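Local coordinates for microcin B17-processing protein McbB (Escherichia coli str. K-12 substr. MG1655, PDB 6GRH) that is required to process the inactive microcin B17 precursor peptide into the active antibiotic, at residues R155-F160 against C192-I197. Sequence-based numbering, arbitrary orientation.
Sequences RIYSKF and CHFCHI. With ZN (zinc ion), chain F.
Y157 of helix 150-160 reaches across to the CxxC zinc motif that opens helix 193-204, its hydroxyl meeting the backbone of H193. The hydrogen bond runs from H193 N to Y157 OH over 2.8 Å, nearly straight at 163° and close to the plane of the phenol ring. A first-turn N-H has no carbonyl of its own helix to bond, and a tyrosine is long enough to supply an acceptor; the same hydroxyl also bonds Q170 OE1 on strand 167-174. H193 crosses the tyrosine at about a right angle: its chi1 of 170° carries the imidazole away from Y157, where ND1 reaches D181 and NE2 reaches Y148.

Apolar packing accompanies this bond at Y157 CE2, which lies 3.9 Å from C192 CB and 4.3 Å from F194 CE2; F168 of strand 167-174 adds an edge-to-face ring contact.

Two zinc ligands sit at the helix start. C192, the N-cap, and C195 each bring SG to 2.3 Å from the zinc, a metal well matched by soft cysteine sulfur, and C290 and C292 complete the site. Just past the motif, the flat imidazole of H196 directs ND1 in its ring plane to C192 O at 2.9 Å, from 49° above the carbonyl plane.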
loop_
_atom_site.group_PDB
_atom_site.type_symbol
_atom_site.label_atom_id
_atom_site.label_comp_id
_atom_site.label_asym_id
_atom_site.label_seq_id
_atom_site.Cartn_x
_atom_site.Cartn_y
_atom_site.Cartn_z
ATOM N N ARG B 155 -26.504 17.850 -0.481
ATOM C CA ARG B 155 -27.356 18.893 0.106
ATOM C C ARG B 155 -26.674 19.604 1.299
ATOM O O ARG B 155 -26.700 20.832 1.395
ATOM C CB ARG B 155 -28.680 18.281 0.565
ATOM C CG ARG B 155 -29.634 19.249 1.266
ATOM C CD ARG B 155 -30.672 18.493 2.069
ATOM N NE ARG B 155 -31.465 19.359 2.953
ATOM C CZ ARG B 155 -32.187 18.931 3.991
ATOM N NH1 ARG B 155 -32.233 17.635 4.309
ATOM N NH2 ARG B 155 -32.868 19.807 4.733
ATOM N N ILE B 156 -26.089 18.823 2.206
ATOM C CA ILE B 156 -25.425 19.375 3.391
ATOM C C ILE B 156 -24.194 20.222 2.998
ATOM O O ILE B 156 -23.967 21.335 3.531
ATOM C CB ILE B 156 -25.065 18.253 4.415
ATOM C CG1 ILE B 156 -26.323 17.555 4.958
ATOM C CG2 ILE B 156 -24.256 18.808 5.575
ATOM C CD1 ILE B 156 -27.345 18.488 5.600
ATOM N N TYR B 157 -23.394 19.711 2.066
ATOM C CA TYR B 157 -22.273 20.494 1.546
ATOM C C TYR B 157 -22.750 21.787 0.874
ATOM O O TYR B 157 -22.168 22.850 1.098
ATOM C CB TYR B 157 -21.416 19.672 0.584
ATOM C CG TYR B 157 -20.474 18.639 1.215
ATOM C CD1 TYR B 157 -20.358 18.448 2.612
ATOM C CD2 TYR B 157 -19.674 17.849 0.389
ATOM C CE1 TYR B 157 -19.477 17.497 3.143
ATOM C CE2 TYR B 157 -18.812 16.905 0.913
ATOM C CZ TYR B 157 -18.700 16.732 2.283
ATOM O OH TYR B 157 -17.805 15.812 2.765
ATOM N N SER B 158 -23.797 21.683 0.053
ATOM C CA SER B 158 -24.324 22.810 -0.683
ATOM C C SER B 158 -24.783 23.922 0.263
ATOM O O SER B 158 -24.491 25.073 0.041
ATOM C CB SER B 158 -25.468 22.335 -1.568
ATOM O OG SER B 158 -25.986 23.391 -2.292
ATOM N N LYS B 159 -25.452 23.545 1.342
ATOM C CA LYS B 159 -25.895 24.504 2.357
ATOM C C LYS B 159 -24.769 25.108 3.208
ATOM O O LYS B 159 -24.781 26.307 3.478
ATOM C CB LYS B 159 -26.917 23.842 3.270
ATOM C CG LYS B 159 -28.222 23.533 2.564
ATOM C CD LYS B 159 -29.147 22.624 3.369
ATOM C CE LYS B 159 -29.453 23.169 4.754
ATOM N NZ LYS B 159 -29.906 24.590 4.737
ATOM N N PHE B 160 -23.791 24.304 3.621
ATOM C CA PHE B 160 -22.863 24.738 4.689
ATOM C C PHE B 160 -21.384 24.948 4.358
ATOM O O PHE B 160 -20.684 25.543 5.183
ATOM C CB PHE B 160 -23.009 23.806 5.892
ATOM C CG PHE B 160 -24.403 23.740 6.425
ATOM C CD1 PHE B 160 -25.074 24.910 6.805
ATOM C CD2 PHE B 160 -25.063 22.529 6.549
ATOM C CE1 PHE B 160 -26.380 24.857 7.277
ATOM C CE2 PHE B 160 -26.359 22.467 7.037
ATOM C CZ PHE B 160 -27.019 23.631 7.403
ATOM N N CYS B 192 -12.885 15.571 0.938
ATOM C CA CYS B 192 -14.274 15.504 1.278
ATOM C C CYS B 192 -14.785 14.064 1.303
ATOM O O CYS B 192 -14.038 13.129 1.074
ATOM C CB CYS B 192 -15.042 16.364 0.278
ATOM S SG CYS B 192 -15.423 15.549 -1.290
ATOM N N HIS B 193 -16.051 13.899 1.645
ATOM C CA HIS B 193 -16.695 12.590 1.626
ATOM C C HIS B 193 -16.538 11.806 0.318
ATOM O O HIS B 193 -16.310 10.597 0.328
ATOM C CB HIS B 193 -18.172 12.744 1.843
ATOM C CG HIS B 193 -18.936 11.497 1.598
ATOM N ND1 HIS B 193 -18.821 10.392 2.408
ATOM C CD2 HIS B 193 -19.837 11.179 0.637
ATOM C CE1 HIS B 193 -19.617 9.440 1.946
ATOM N NE2 HIS B 193 -20.251 9.892 0.878
ATOM N N PHE B 194 -16.691 12.495 -0.803
ATOM C CA PHE B 194 -16.656 11.829 -2.116
ATOM C C PHE B 194 -15.239 11.310 -2.409
ATOM O O PHE B 194 -15.070 10.223 -2.967
ATOM C CB PHE B 194 -17.278 12.729 -3.192
ATOM C CG PHE B 194 -18.731 12.976 -2.950
ATOM C CD1 PHE B 194 -19.653 11.942 -3.116
ATOM C CD2 PHE B 194 -19.172 14.185 -2.431
ATOM C CE1 PHE B 194 -20.985 12.123 -2.807
ATOM C CE2 PHE B 194 -20.518 14.392 -2.150
ATOM C CZ PHE B 194 -21.424 13.361 -2.328
ATOM N N CYS B 195 -14.224 12.035 -1.933
ATOM C CA CYS B 195 -12.864 11.536 -1.962
ATOM C C CYS B 195 -12.716 10.203 -1.216
ATOM O O CYS B 195 -11.986 9.312 -1.679
ATOM C CB CYS B 195 -11.873 12.576 -1.427
ATOM S SG CYS B 195 -11.696 14.032 -2.467
ATOM N N HIS B 196 -13.410 10.074 -0.085
ATOM C CA HIS B 196 -13.371 8.878 0.750
ATOM C C HIS B 196 -14.113 7.708 0.127
ATOM O O HIS B 196 -13.538 6.580 -0.024
ATOM C CB HIS B 196 -13.902 9.166 2.164
ATOM C CG HIS B 196 -12.933 9.922 3.002
ATOM N ND1 HIS B 196 -12.765 11.284 2.899
ATOM C CD2 HIS B 196 -12.009 9.493 3.897
ATOM C CE1 HIS B 196 -11.816 11.669 3.732
ATOM N NE2 HIS B 196 -11.334 10.600 4.342
ATOM N N ILE B 197 -15.361 7.949 -0.253
ATOM C CA ILE B 197 -16.229 6.866 -0.708
ATOM C C ILE B 197 -15.693 6.241 -2.013
ATOM O O ILE B 197 -15.770 5.036 -2.195
ATOM C CB ILE B 197 -17.688 7.341 -0.829
ATOM C CG1 ILE B 197 -18.646 6.151 -0.778
ATOM C CG2 ILE B 197 -17.898 8.150 -2.088
ATOM C CD1 ILE B 197 -20.020 6.552 -0.315
HETATM ZN ZN ZN F . -13.511 15.502 -2.615
#